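Local coordinates for sulfatase (PDB 6USS), which binds calcium and probably hydrolyses sulfate esters, as expected of an arylsulfatase from the human gut microbiota, at residues F79-A84 and K373-L378; W109-G114 and P214-P219; N130-C135 and V171-E176; G420-W425 and V444-W449. The protein carries 1 engineered substitution. All coordinates share one frame; numbering follows the deposited sequence.

Following the chain from its N terminus, three loops nest inside one another. Contact 1 opens at F79-A84 and closes only at K373-L378, joining strands of the large mixed sheet. Within that loop, W109-G114 opens contact 2, which P214-P219 closes; within contact 2 in turn lies contact 3, between N130-C135 and V171-E176. These two inner contacts adjoin, K113 bonding to N172 and G114 to N132, and lie across the chain's centre from contact 1. Contact 4 follows in series and pairs two consecutive antiparallel strands, 422-427 and 441-446, of the C-terminal sheet. It touches contact 1, where W425 bonds to A84 and R421 lies against Y377.

Contact 1. Residues F79-A84 and K373-L378; sequences FTQAYA and KCDKYL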
loop_
_atom_site.group_PDB
_atom_site.type_symbol
_atom_site.label_atom_id
_atom_site.label_comp_id
_atom_site.label_asym_id
_atom_site.label_seq_id
_atom_site.Cartn_x
_atom_site.Cartn_y
_atom_site.Cartn_z
ATOM N N PHE A 79 -20.740 5.703 -24.553
ATOM C CA PHE A 79 -21.994 5.598 -23.816
ATOM C C PHE A 79 -22.612 6.988 -23.747
ATOM O O PHE A 79 -22.096 7.872 -23.058
ATOM C CB PHE A 79 -21.775 5.006 -22.428
ATOM C CG PHE A 79 -21.542 3.522 -22.442
ATOM C CD1 PHE A 79 -20.257 3.002 -22.591
ATOM C CD2 PHE A 79 -22.611 2.641 -22.327
ATOM C CE1 PHE A 79 -20.039 1.639 -22.601
ATOM C CE2 PHE A 79 -22.404 1.269 -22.342
ATOM C CZ PHE A 79 -21.113 0.769 -22.482
ATOM N N THR A 80 -23.697 7.190 -24.478
ATOM C CA THR A 80 -24.316 8.504 -24.572
ATOM C C THR A 80 -25.294 8.780 -23.433
ATOM O O THR A 80 -25.821 9.896 -23.344
ATOM C CB THR A 80 -25.022 8.665 -25.930
ATOM O OG1 THR A 80 -26.014 7.646 -26.079
ATOM C CG2 THR A 80 -24.030 8.548 -27.059
ATOM N N GLN A 81 -25.530 7.810 -22.548
ATOM C CA GLN A 81 -26.427 8.002 -21.407
ATOM C C GLN A 81 -25.822 7.381 -20.140
ATOM O O GLN A 81 -26.432 6.562 -19.459
ATOM C CB GLN A 81 -27.813 7.437 -21.723
ATOM C CG GLN A 81 -28.947 8.288 -21.193
ATOM C CD GLN A 81 -30.348 7.853 -21.676
ATOM O OE1 GLN A 81 -31.309 8.622 -21.588
ATOM N NE2 GLN A 81 -30.456 6.632 -22.186
ATOM N N ALA A 82 -24.600 7.795 -19.795
ATOM C CA ALA A 82 -23.915 7.324 -18.592
ATOM C C ALA A 82 -24.057 8.337 -17.460
ATOM O O ALA A 82 -23.825 9.528 -17.661
ATOM C CB ALA A 82 -22.429 7.067 -18.879
ATOM N N TYR A 83 -24.402 7.857 -16.258
ATOM C CA TYR A 83 -24.678 8.720 -15.112
ATOM C C TYR A 83 -23.703 8.516 -13.950
ATOM O O TYR A 83 -23.276 7.397 -13.650
ATOM C CB TYR A 83 -26.114 8.514 -14.603
ATOM C CG TYR A 83 -27.130 8.990 -15.600
ATOM C CD1 TYR A 83 -27.305 10.348 -15.842
ATOM C CD2 TYR A 83 -27.883 8.086 -16.340
ATOM C CE1 TYR A 83 -28.226 10.800 -16.789
ATOM C CE2 TYR A 83 -28.805 8.526 -17.282
ATOM C CZ TYR A 83 -28.968 9.881 -17.505
ATOM O OH TYR A 83 -29.878 10.300 -18.443
ATOM N N ALA A 84 -23.372 9.623 -13.293
ATOM C CA ALA A 84 -22.700 9.678 -12.000
ATOM C C ALA A 84 -23.616 10.417 -11.023
ATOM O O ALA A 84 -24.778 10.685 -11.330
ATOM C CB ALA A 84 -21.338 10.358 -12.132
ATOM N N LYS A 373 -21.896 3.187 -30.587
ATOM C CA LYS A 373 -22.550 3.947 -29.527
ATOM C C LYS A 373 -23.578 3.079 -28.819
ATOM O O LYS A 373 -24.162 2.177 -29.419
ATOM C CB LYS A 373 -23.243 5.207 -30.069
ATOM C CG LYS A 373 -22.309 6.294 -30.550
ATOM C CD LYS A 373 -23.076 7.388 -31.285
ATOM C CE LYS A 373 -22.151 8.287 -32.119
ATOM N NZ LYS A 373 -22.359 9.744 -31.844
ATOM N N CYS A 374 -23.790 3.349 -27.533
ATOM C CA CYS A 374 -24.753 2.604 -26.741
ATOM C C CYS A 374 -25.617 3.583 -25.970
ATOM O O CYS A 374 -25.124 4.339 -25.122
ATOM C CB CYS A 374 -24.080 1.631 -25.772
ATOM S SG CYS A 374 -25.337 0.671 -24.863
ATOM N N ASP A 375 -26.909 3.524 -26.251
ATOM C CA ASP A 375 -27.944 4.398 -25.715
ATOM C C ASP A 375 -28.414 3.978 -24.328
ATOM O O ASP A 375 -29.018 4.793 -23.619
ATOM C CB ASP A 375 -29.137 4.369 -26.686
ATOM C CG ASP A 375 -29.935 5.644 -26.700
ATOM O OD1 ASP A 375 -29.533 6.644 -26.044
ATOM O OD2 ASP A 375 -30.985 5.636 -27.393
ATOM N N LYS A 376 -28.180 2.722 -23.939
ATOM C CA LYS A 376 -28.730 2.202 -22.691
ATOM C C LYS A 376 -28.068 2.872 -21.493
ATOM O O LYS A 376 -26.862 3.122 -21.488
ATOM C CB LYS A 376 -28.550 0.684 -22.613
ATOM C CG LYS A 376 -29.066 -0.065 -23.853
ATOM C CD LYS A 376 -30.485 0.369 -24.163
ATOM C CE LYS A 376 -31.153 -0.510 -25.203
ATOM N NZ LYS A 376 -32.635 -0.335 -25.039
ATOM N N TYR A 377 -28.854 3.165 -20.467
ATOM C CA TYR A 377 -28.288 3.934 -19.373
ATOM C C TYR A 377 -27.611 3.033 -18.346
ATOM O O TYR A 377 -27.971 1.867 -18.170
ATOM C CB TYR A 377 -29.335 4.832 -18.701
ATOM C CG TYR A 377 -30.627 4.216 -18.169
ATOM C CD1 TYR A 377 -30.618 3.227 -17.188
ATOM C CD2 TYR A 377 -31.868 4.703 -18.590
ATOM C CE1 TYR A 377 -31.815 2.704 -16.673
ATOM C CE2 TYR A 377 -33.064 4.181 -18.092
ATOM C CZ TYR A 377 -33.030 3.184 -17.132
ATOM O OH TYR A 377 -34.213 2.674 -16.624
ATOM N N LEU A 378 -26.590 3.593 -17.696
ATOM C CA LEU A 378 -25.883 2.937 -16.610
ATOM C C LEU A 378 -25.456 4.002 -15.609
ATOM O O LEU A 378 -25.455 5.198 -15.912
ATOM C CB LEU A 378 -24.680 2.147 -17.133
ATOM C CG LEU A 378 -23.648 2.959 -17.921
ATOM C CD1 LEU A 378 -22.630 3.682 -17.015
ATOM C CD2 LEU A 378 -22.931 2.049 -18.903
HETATM O O HOH W 1 -25.291 4.882 -22.388
#
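Two donors grip the carbonyl oxygen of C374. One is the amide N of T80, 3.3 Å from C374 O and tilted out of the carbonyl plane; the other is an ordered water that also accepts from Q81 N. A shorter direct bond, 2.7 Å, joins Q81 NE2 to D375 O in line with the carbonyl, though the N-H...O angle is only 132°. Glutamine suits this corner because its extended chain carries an amide across to the backbone while OE1 accepts from R445. In the large mixed sheet of the sulfatase fold, strand 77-83 is broken here: F79 pairs in parallel with C374, and after a one-residue slip A82 pairs with L378, where Y83 N donates to L378 O at 2.9 Å. Past the corner L378, its CG between the backbone N and the carbonyl carbon (chi1 58°), still reaches back: its side chain crosses F79 at about a right angle, with CD2 over one ring face, 3.5 Å from F79 CD2. Its other methyl, CD1, meets the small A82 CB at 3.9 Å. C374 SG sits obliquely 4.9 Å from the F79 ring centroid. Nearby, Y377 CB meets the edge of the Y83 ring, whose OH bonds to E353.

Contact 2. Residues W109-G114 and P214-P219; sequences WTYPKG and PWFAVP
The rings of Y111 and W215 lie almost face to face in an offset stack, their planes 17° apart and the Y111 centroid 4.4 Å from that of the indole's five-membered ring. The overlap is displaced toward the rims: Y111 CE2 sits 3.4 Å from W215 CG, and W215 CB lies over the tyrosine face in a CH-pi contact, 4.0 Å from the ring centroid. In Y111, CG lies anti to the backbone N (chi1 -173°), on a CB that points to the other loop. F216 comes to the same face of Y111 quite differently. It presents its edge, with the planes at 76° and the centroids 5.8 Å apart, an offset edge-to-face pair. Together Y111, W215 and F216 form an aromatic cluster between two loops of the sulfatase domain, one following helix 101-104, the other preceding helix 231-247. The side chain of W109, in the first of these loops, is about 8 Å from the bound calcium ion. A type I turn from P214 to A217, closed by A217 N donating to P214 O, puts W215 and F216 at its two central positions. P112, rigid and apolar, crosses W215 at about a right angle, its CD 4.0 Å from W215 CH2. At the indole's edge W109 CH2 comes to within 4.3 Å of W215 CZ3, and W109 CZ3 lies 4.3 Å from F216 CZ.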
loop_
_atom_site.group_PDB
_atom_site.type_symbol
_atom_site.label_atom_id
_atom_site.label_comp_id
_atom_site.label_asym_id
_atom_site.label_seq_id
_atom_site.Cartn_x
_atom_site.Cartn_y
_atom_site.Cartn_z
ATOM N N TRP A 109 -19.519 16.637 -0.650
ATOM C CA TRP A 109 -18.069 16.496 -0.770
ATOM C C TRP A 109 -17.362 16.524 0.592
ATOM O O TRP A 109 -17.737 17.264 1.502
ATOM C CB TRP A 109 -17.493 17.563 -1.708
ATOM C CG TRP A 109 -17.522 18.968 -1.206
ATOM C CD1 TRP A 109 -18.519 19.883 -1.395
ATOM C CD2 TRP A 109 -16.491 19.634 -0.460
ATOM N NE1 TRP A 109 -18.177 21.082 -0.801
ATOM C CE2 TRP A 109 -16.939 20.954 -0.219
ATOM C CE3 TRP A 109 -15.236 19.245 0.024
ATOM C CZ2 TRP A 109 -16.175 21.885 0.499
ATOM C CZ3 TRP A 109 -14.475 20.171 0.723
ATOM C CH2 TRP A 109 -14.951 21.476 0.958
ATOM N N THR A 110 -16.330 15.698 0.727
ATOM C CA THR A 110 -15.642 15.505 1.996
ATOM C C THR A 110 -14.244 16.112 1.975
ATOM O O THR A 110 -13.597 16.190 0.922
ATOM C CB THR A 110 -15.524 14.019 2.338
ATOM O OG1 THR A 110 -14.594 13.403 1.444
ATOM C CG2 THR A 110 -16.860 13.334 2.202
ATOM N N TYR A 111 -13.799 16.566 3.173
ATOM C CA TYR A 111 -12.392 16.741 3.526
ATOM C C TYR A 111 -12.205 16.849 5.046
ATOM O O TYR A 111 -11.521 16.000 5.632
ATOM C CB TYR A 111 -11.759 17.944 2.810
ATOM C CG TYR A 111 -10.262 18.016 3.053
ATOM C CD1 TYR A 111 -9.355 17.446 2.150
ATOM C CD2 TYR A 111 -9.752 18.629 4.196
ATOM C CE1 TYR A 111 -7.989 17.505 2.381
ATOM C CE2 TYR A 111 -8.387 18.685 4.436
ATOM C CZ TYR A 111 -7.517 18.119 3.535
ATOM O OH TYR A 111 -6.175 18.173 3.786
ATOM N N PRO A 112 -12.772 17.848 5.730
ATOM C CA PRO A 112 -12.464 18.014 7.163
ATOM C C PRO A 112 -12.992 16.856 7.999
ATOM O O PRO A 112 -14.159 16.480 7.887
ATOM C CB PRO A 112 -13.169 19.326 7.526
ATOM C CG PRO A 112 -14.304 19.406 6.565
ATOM C CD PRO A 112 -13.720 18.878 5.269
ATOM N N LYS A 113 -12.137 16.318 8.876
ATOM C CA LYS A 113 -12.533 15.169 9.688
ATOM C C LYS A 113 -13.652 15.542 10.656
ATOM O O LYS A 113 -13.542 16.513 11.416
ATOM C CB LYS A 113 -11.342 14.615 10.453
ATOM C CG LYS A 113 -11.682 13.439 11.374
ATOM C CD LYS A 113 -10.386 12.807 11.956
ATOM C CE LYS A 113 -10.689 11.594 12.813
ATOM N NZ LYS A 113 -9.481 10.772 13.024
ATOM N N GLY A 114 -14.738 14.774 10.606
ATOM C CA GLY A 114 -15.869 14.957 11.486
ATOM C C GLY A 114 -16.726 16.187 11.249
ATOM O O GLY A 114 -17.603 16.463 12.071
ATOM N N PRO A 214 -2.076 24.484 2.591
ATOM C CA PRO A 214 -3.511 24.447 2.279
ATOM C C PRO A 214 -3.997 23.028 2.008
ATOM O O PRO A 214 -3.245 22.169 1.544
ATOM C CB PRO A 214 -3.631 25.328 1.025
ATOM C CG PRO A 214 -2.252 25.379 0.437
ATOM C CD PRO A 214 -1.312 25.281 1.611
ATOM N N TRP A 215 -5.282 22.798 2.309
ATOM C CA TRP A 215 -5.926 21.497 2.117
ATOM C C TRP A 215 -5.578 20.823 0.791
ATOM O O TRP A 215 -5.264 19.627 0.753
ATOM C CB TRP A 215 -7.448 21.656 2.193
ATOM C CG TRP A 215 -8.000 21.966 3.548
ATOM C CD1 TRP A 215 -7.296 22.229 4.692
ATOM C CD2 TRP A 215 -9.388 22.054 3.900
ATOM N NE1 TRP A 215 -8.162 22.470 5.735
ATOM C CE2 TRP A 215 -9.452 22.368 5.276
ATOM C CE3 TRP A 215 -10.584 21.898 3.183
ATOM C CZ2 TRP A 215 -10.662 22.523 5.950
ATOM C CZ3 TRP A 215 -11.789 22.057 3.853
ATOM C CH2 TRP A 215 -11.818 22.372 5.224
ATOM N N PHE A 216 -5.655 21.572 -0.313
ATOM C CA PHE A 216 -5.613 20.995 -1.651
ATOM C C PHE A 216 -4.239 21.114 -2.306
ATOM O O PHE A 216 -4.133 20.969 -3.526
ATOM C CB PHE A 216 -6.688 21.635 -2.542
ATOM C CG PHE A 216 -8.103 21.433 -2.040
ATOM C CD1 PHE A 216 -8.396 20.460 -1.080
ATOM C CD2 PHE A 216 -9.143 22.204 -2.531
ATOM C CE1 PHE A 216 -9.692 20.273 -0.610
ATOM C CE2 PHE A 216 -10.444 22.020 -2.064
ATOM C CZ PHE A 216 -10.714 21.053 -1.099
ATOM N N ALA A 217 -3.188 21.380 -1.531
ATOM C CA ALA A 217 -1.848 21.265 -2.089
ATOM C C ALA A 217 -1.624 19.834 -2.569
ATOM O O ALA A 217 -2.013 18.869 -1.896
ATOM C CB ALA A 217 -0.796 21.656 -1.052
ATOM N N VAL A 218 -1.008 19.695 -3.742
ATOM C CA VAL A 218 -0.855 18.407 -4.407
ATOM C C VAL A 218 0.430 17.739 -3.899
ATOM O O VAL A 218 1.514 18.311 -4.083
ATOM C CB VAL A 218 -0.835 18.545 -5.933
ATOM C CG1 VAL A 218 -0.887 17.156 -6.580
ATOM C CG2 VAL A 218 -2.000 19.395 -6.403
ATOM N N PRO A 219 0.352 16.567 -3.286
ATOM C CA PRO A 219 1.559 15.892 -2.808
ATOM C C PRO A 219 2.129 14.982 -3.893
ATOM O O PRO A 219 1.497 14.713 -4.918
ATOM C CB PRO A 219 1.045 15.086 -1.606
ATOM C CG PRO A 219 -0.389 14.778 -1.955
ATOM C CD PRO A 219 -0.884 15.861 -2.884
#

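Contact 3. Residues N130-C135 and V171-E176; sequences NVNGVC and VNTPGE
T173 and N132 meet through a methyl and an amide: T173 CG2 lies 3.8 Å from both CG and ND2 of N132, the side chains crossing obliquely. Farther along, C135 CB touches P174 CB at 4.0 Å, and G175 CA makes a CA-H...O contact with V134 O (3.4 Å, angle at H 162°). Glycine suits this last place because a beta carbon would run into that oxygen. Beside these contacts a water joins the two segments. It donates to V134 O and T173 OG1, each 3.0 Å away, and accepts from G175 N at 2.9 Å. T173 OG1 stands between its backbone N and carbonyl carbon (chi1 67°), where it receives the water and also bonds to A170 O. The next shell holds the backbones. A type I turn from N130 to G133 leads into strand 133-135, which pairs in parallel with strand 143-145, and N132 OD1 is fixed by G114 N. In the other segment, 174-176 is a 3-10 turn that starts at the proline, with E176 N donating to T173 O. E176 OE1 accepts from N172 N, while OE2 bonds to Y249 and H245 of the second subunit, so this turn also belongs to the dimer interface. Because no direct hydrogen bond spans the segments, the water, lying in a buried contact, supplies the polar link: a donor to V134 O and T173 OG1, an acceptor for G175 N.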
loop_
_atom_site.group_PDB
_atom_site.type_symbol
_atom_site.label_atom_id
_atom_site.label_comp_id
_atom_site.label_asym_id
_atom_site.label_seq_id
_atom_site.Cartn_x
_atom_site.Cartn_y
_atom_site.Cartn_z
ATOM N N ASN A 130 -22.155 10.811 6.015
ATOM C CA ASN A 130 -20.848 10.218 6.321
ATOM C C ASN A 130 -19.709 11.133 5.865
ATOM O O ASN A 130 -18.963 10.835 4.930
ATOM C CB ASN A 130 -20.735 8.836 5.689
ATOM C CG ASN A 130 -21.387 7.763 6.533
ATOM O OD1 ASN A 130 -21.400 7.857 7.754
ATOM N ND2 ASN A 130 -21.929 6.734 5.889
ATOM N N VAL A 131 -19.550 12.240 6.598
ATOM C CA VAL A 131 -18.599 13.306 6.284
ATOM C C VAL A 131 -17.185 12.763 6.152
ATOM O O VAL A 131 -16.316 13.426 5.580
ATOM C CB VAL A 131 -18.620 14.411 7.356
ATOM C CG1 VAL A 131 -19.951 15.136 7.355
ATOM C CG2 VAL A 131 -18.318 13.811 8.734
ATOM N N ASN A 132 -16.930 11.574 6.701
ATOM C CA ASN A 132 -15.577 11.046 6.707
ATOM C C ASN A 132 -15.299 10.096 5.557
ATOM O O ASN A 132 -14.145 9.668 5.404
ATOM C CB ASN A 132 -15.285 10.335 8.029
ATOM C CG ASN A 132 -14.954 11.300 9.157
ATOM O OD1 ASN A 132 -14.762 12.509 8.941
ATOM N ND2 ASN A 132 -14.905 10.773 10.376
ATOM N N GLY A 133 -16.313 9.744 4.755
ATOM C CA GLY A 133 -16.049 9.054 3.502
ATOM C C GLY A 133 -16.176 7.550 3.594
ATOM O O GLY A 133 -17.068 7.038 4.274
ATOM N N VAL A 134 -15.301 6.816 2.922
ATOM C CA VAL A 134 -15.327 5.365 3.008
ATOM C C VAL A 134 -13.957 4.876 3.464
ATOM O O VAL A 134 -12.943 5.560 3.317
ATOM C CB VAL A 134 -15.715 4.711 1.669
ATOM C CG1 VAL A 134 -17.028 5.308 1.151
ATOM C CG2 VAL A 134 -14.570 4.865 0.649
ATOM N N CYS A 135 -13.942 3.669 4.019
ATOM C CA CYS A 135 -12.712 2.964 4.347
ATOM C C CYS A 135 -13.040 1.475 4.369
ATOM O O CYS A 135 -14.196 1.070 4.191
ATOM C CB CYS A 135 -12.137 3.457 5.674
ATOM S SG CYS A 135 -13.246 3.159 7.087
ATOM N N VAL A 171 -9.643 13.837 5.643
ATOM C CA VAL A 171 -8.277 13.924 6.148
ATOM C C VAL A 171 -8.207 13.301 7.542
ATOM O O VAL A 171 -9.142 13.426 8.349
ATOM C CB VAL A 171 -7.795 15.387 6.138
ATOM C CG1 VAL A 171 -8.374 16.181 7.321
ATOM C CG2 VAL A 171 -6.271 15.439 6.118
ATOM N N ASN A 172 -7.109 12.578 7.809
ATOM C CA ASN A 172 -6.896 11.872 9.086
ATOM C C ASN A 172 -7.977 10.832 9.393
ATOM O O ASN A 172 -8.298 10.591 10.565
ATOM C CB ASN A 172 -6.778 12.838 10.267
ATOM C CG ASN A 172 -5.576 13.734 10.153
ATOM O OD1 ASN A 172 -4.487 13.279 9.798
ATOM N ND2 ASN A 172 -5.758 15.016 10.452
ATOM N N THR A 173 -8.548 10.206 8.357
ATOM C CA THR A 173 -9.293 8.960 8.494
ATOM C C THR A 173 -8.696 7.916 7.540
ATOM O O THR A 173 -8.031 8.281 6.567
ATOM C CB THR A 173 -10.798 9.160 8.224
ATOM O OG1 THR A 173 -11.028 9.498 6.844
ATOM C CG2 THR A 173 -11.350 10.263 9.124
ATOM N N PRO A 174 -8.871 6.615 7.817
ATOM C CA PRO A 174 -8.125 5.595 7.042
ATOM C C PRO A 174 -8.258 5.711 5.529
ATOM O O PRO A 174 -7.276 5.480 4.811
ATOM C CB PRO A 174 -8.708 4.270 7.554
ATOM C CG PRO A 174 -9.126 4.574 8.962
ATOM C CD PRO A 174 -9.619 6.015 8.945
ATOM N N GLY A 175 -9.433 6.073 5.021
ATOM C CA GLY A 175 -9.641 6.134 3.587
ATOM C C GLY A 175 -8.990 7.306 2.873
ATOM O O GLY A 175 -9.126 7.407 1.650
ATOM N N GLU A 176 -8.313 8.206 3.593
ATOM C CA GLU A 176 -7.539 9.232 2.908
ATOM C C GLU A 176 -6.406 8.627 2.078
ATOM O O GLU A 176 -5.893 9.294 1.175
ATOM C CB GLU A 176 -6.953 10.231 3.904
ATOM C CG GLU A 176 -5.894 9.631 4.777
ATOM C CD GLU A 176 -5.395 10.579 5.824
ATOM O OE1 GLU A 176 -5.330 11.788 5.530
ATOM O OE2 GLU A 176 -5.061 10.126 6.944
HETATM O O HOH W 2 -12.042 6.926 5.814
#

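Contact 4. Residues G420-W425 and V444-W449; sequences GRSLYW and VRKGDW
The C-terminal four-stranded antiparallel sheet, a meander in which neighbours in sequence are neighbours in space, begins with strands 422-427 and 441-446, and this contact is their pairing. L423 and R445 form a hydrogen-bonded pair: L423 N donates to R445 O at 2.7 Å, nearly straight (171°), and R445 N returns a bond to L423 O at 2.9 Å. Y424 and V444 follow as a non-hydrogen-bonded pair, on the opposite face from L423 and R445. There V444 CG2 lies 3.7 Å from Y424 CE2, beside a ring that also stacks with Y493; the hydroxyls of Y424 and S422 both bond to D489 of helix 480-496. On the L423 and R445 face, R445 CB meets the edge of the W425 indole, 3.8 Å from W425 CZ3, while W425 NE1 donates to A84 O. The arginine, turned about CB-CG (chi2 68°), which places CD to the side, donates from NE to G447 O at 2.8 Å. That glycine occupies the second position of a type II' turn from K446 to W449, where its positive phi is readily accommodated. At the C-terminal end of strand 441-446, K446 passes its aliphatic chain by S422 OG and makes a weak bond from NZ to G420 O, 3.0 Å.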
loop_
_atom_site.group_PDB
_atom_site.type_symbol
_atom_site.label_atom_id
_atom_site.label_comp_id
_atom_site.label_asym_id
_atom_site.label_seq_id
_atom_site.Cartn_x
_atom_site.Cartn_y
_atom_site.Cartn_z
ATOM N N GLY A 420 -36.192 -2.095 -17.551
ATOM C CA GLY A 420 -36.886 -2.090 -16.288
ATOM C C GLY A 420 -36.134 -1.497 -15.112
ATOM O O GLY A 420 -36.730 -1.363 -14.031
ATOM N N ARG A 421 -34.863 -1.119 -15.271
ATOM C CA ARG A 421 -34.042 -0.738 -14.126
ATOM C C ARG A 421 -34.301 0.701 -13.683
ATOM O O ARG A 421 -34.296 1.626 -14.505
ATOM C CB ARG A 421 -32.565 -0.911 -14.459
ATOM C CG ARG A 421 -31.647 -0.415 -13.373
ATOM C CD ARG A 421 -30.207 -0.813 -13.679
ATOM N NE ARG A 421 -29.366 -0.596 -12.517
ATOM C CZ ARG A 421 -28.098 -0.224 -12.582
ATOM N NH1 ARG A 421 -27.532 -0.044 -13.769
ATOM N NH2 ARG A 421 -27.403 -0.038 -11.464
ATOM N N SER A 422 -34.513 0.884 -12.379
ATOM C CA SER A 422 -34.548 2.211 -11.778
ATOM C C SER A 422 -33.133 2.685 -11.433
ATOM O O SER A 422 -32.323 1.925 -10.895
ATOM C CB SER A 422 -35.410 2.201 -10.509
ATOM O OG SER A 422 -36.798 2.283 -10.765
ATOM N N LEU A 423 -32.836 3.951 -11.722
ATOM C CA LEU A 423 -31.619 4.599 -11.233
ATOM C C LEU A 423 -31.980 5.579 -10.116
ATOM O O LEU A 423 -33.026 6.235 -10.175
ATOM C CB LEU A 423 -30.886 5.335 -12.356
ATOM C CG LEU A 423 -30.440 4.542 -13.572
ATOM C CD1 LEU A 423 -29.606 5.462 -14.448
ATOM C CD2 LEU A 423 -29.653 3.292 -13.177
ATOM N N TYR A 424 -31.111 5.703 -9.107
ATOM C CA TYR A 424 -31.427 6.542 -7.957
ATOM C C TYR A 424 -30.306 7.507 -7.578
ATOM O O TYR A 424 -29.128 7.140 -7.550
ATOM C CB TYR A 424 -31.752 5.691 -6.751
ATOM C CG TYR A 424 -32.816 4.660 -6.966
ATOM C CD1 TYR A 424 -32.475 3.345 -7.250
ATOM C CD2 TYR A 424 -34.161 4.984 -6.835
ATOM C CE1 TYR A 424 -33.432 2.392 -7.423
ATOM C CE2 TYR A 424 -35.140 4.027 -7.006
ATOM C CZ TYR A 424 -34.764 2.727 -7.294
ATOM O OH TYR A 424 -35.726 1.755 -7.469
ATOM N N TRP A 425 -30.693 8.734 -7.233
ATOM C CA TRP A 425 -29.800 9.696 -6.599
ATOM C C TRP A 425 -30.434 10.214 -5.310
ATOM O O TRP A 425 -31.658 10.371 -5.214
ATOM C CB TRP A 425 -29.494 10.890 -7.491
ATOM C CG TRP A 425 -28.894 10.596 -8.815
ATOM C CD1 TRP A 425 -27.603 10.837 -9.200
ATOM C CD2 TRP A 425 -29.566 10.074 -9.967
ATOM N NE1 TRP A 425 -27.429 10.487 -10.510
ATOM C CE2 TRP A 425 -28.617 10.012 -11.009
ATOM C CE3 TRP A 425 -30.881 9.654 -10.222
ATOM C CZ2 TRP A 425 -28.934 9.532 -12.283
ATOM C CZ3 TRP A 425 -31.194 9.178 -11.488
ATOM C CH2 TRP A 425 -30.226 9.120 -12.500
ATOM N N VAL A 444 -35.323 9.620 -9.079
ATOM C CA VAL A 444 -35.348 8.318 -9.739
ATOM C C VAL A 444 -35.503 8.507 -11.248
ATOM O O VAL A 444 -36.284 9.349 -11.711
ATOM C CB VAL A 444 -36.467 7.411 -9.186
ATOM C CG1 VAL A 444 -37.855 8.085 -9.350
ATOM C CG2 VAL A 444 -36.422 6.052 -9.879
ATOM N N ARG A 445 -34.735 7.725 -12.008
ATOM C CA ARG A 445 -34.883 7.592 -13.448
ATOM C C ARG A 445 -35.299 6.164 -13.757
ATOM O O ARG A 445 -34.746 5.219 -13.186
ATOM C CB ARG A 445 -33.575 7.914 -14.170
ATOM C CG ARG A 445 -33.591 7.607 -15.642
ATOM C CD ARG A 445 -34.524 8.541 -16.395
ATOM N NE ARG A 445 -34.511 8.240 -17.821
ATOM C CZ ARG A 445 -33.497 8.500 -18.650
ATOM N NH1 ARG A 445 -32.386 9.094 -18.221
ATOM N NH2 ARG A 445 -33.592 8.154 -19.926
ATOM N N LYS A 446 -36.279 6.002 -14.646
ATOM C CA LYS A 446 -36.767 4.663 -14.977
ATOM C C LYS A 446 -37.414 4.747 -16.345
ATOM O O LYS A 446 -38.425 5.432 -16.506
ATOM C CB LYS A 446 -37.753 4.163 -13.930
ATOM C CG LYS A 446 -38.361 2.787 -14.216
ATOM C CD LYS A 446 -39.736 2.661 -13.553
ATOM C CE LYS A 446 -39.938 1.324 -12.825
ATOM N NZ LYS A 446 -39.237 0.173 -13.461
ATOM N N GLY A 447 -36.852 4.041 -17.317
ATOM C CA GLY A 447 -37.355 4.176 -18.678
ATOM C C GLY A 447 -37.133 5.595 -19.174
ATOM O O GLY A 447 -36.052 6.175 -19.024
ATOM N N ASP A 448 -38.170 6.165 -19.766
ATOM C CA ASP A 448 -38.089 7.503 -20.321
ATOM C C ASP A 448 -38.289 8.576 -19.274
ATOM O O ASP A 448 -38.213 9.764 -19.604
ATOM C CB ASP A 448 -39.154 7.681 -21.407
ATOM C CG ASP A 448 -38.960 6.740 -22.576
ATOM O OD1 ASP A 448 -37.850 6.153 -22.700
ATOM O OD2 ASP A 448 -39.920 6.590 -23.369
ATOM N N TRP A 449 -38.575 8.193 -18.037
ATOM C CA TRP A 449 -39.141 9.107 -17.063
ATOM C C TRP A 449 -38.165 9.347 -15.929
ATOM O O TRP A 449 -37.523 8.415 -15.437
ATOM C CB TRP A 449 -40.467 8.575 -16.525
ATOM C CG TRP A 449 -41.550 8.603 -17.563
ATOM C CD1 TRP A 449 -42.064 7.538 -18.241
ATOM C CD2 TRP A 449 -42.242 9.762 -18.054
ATOM N NE1 TRP A 449 -43.036 7.961 -19.117
ATOM C CE2 TRP A 449 -43.160 9.322 -19.024
ATOM C CE3 TRP A 449 -42.180 11.125 -17.761
ATOM C CZ2 TRP A 449 -44.012 10.199 -19.700
ATOM C CZ3 TRP A 449 -43.027 11.998 -18.443
ATOM C CH2 TRP A 449 -43.933 11.529 -19.395
#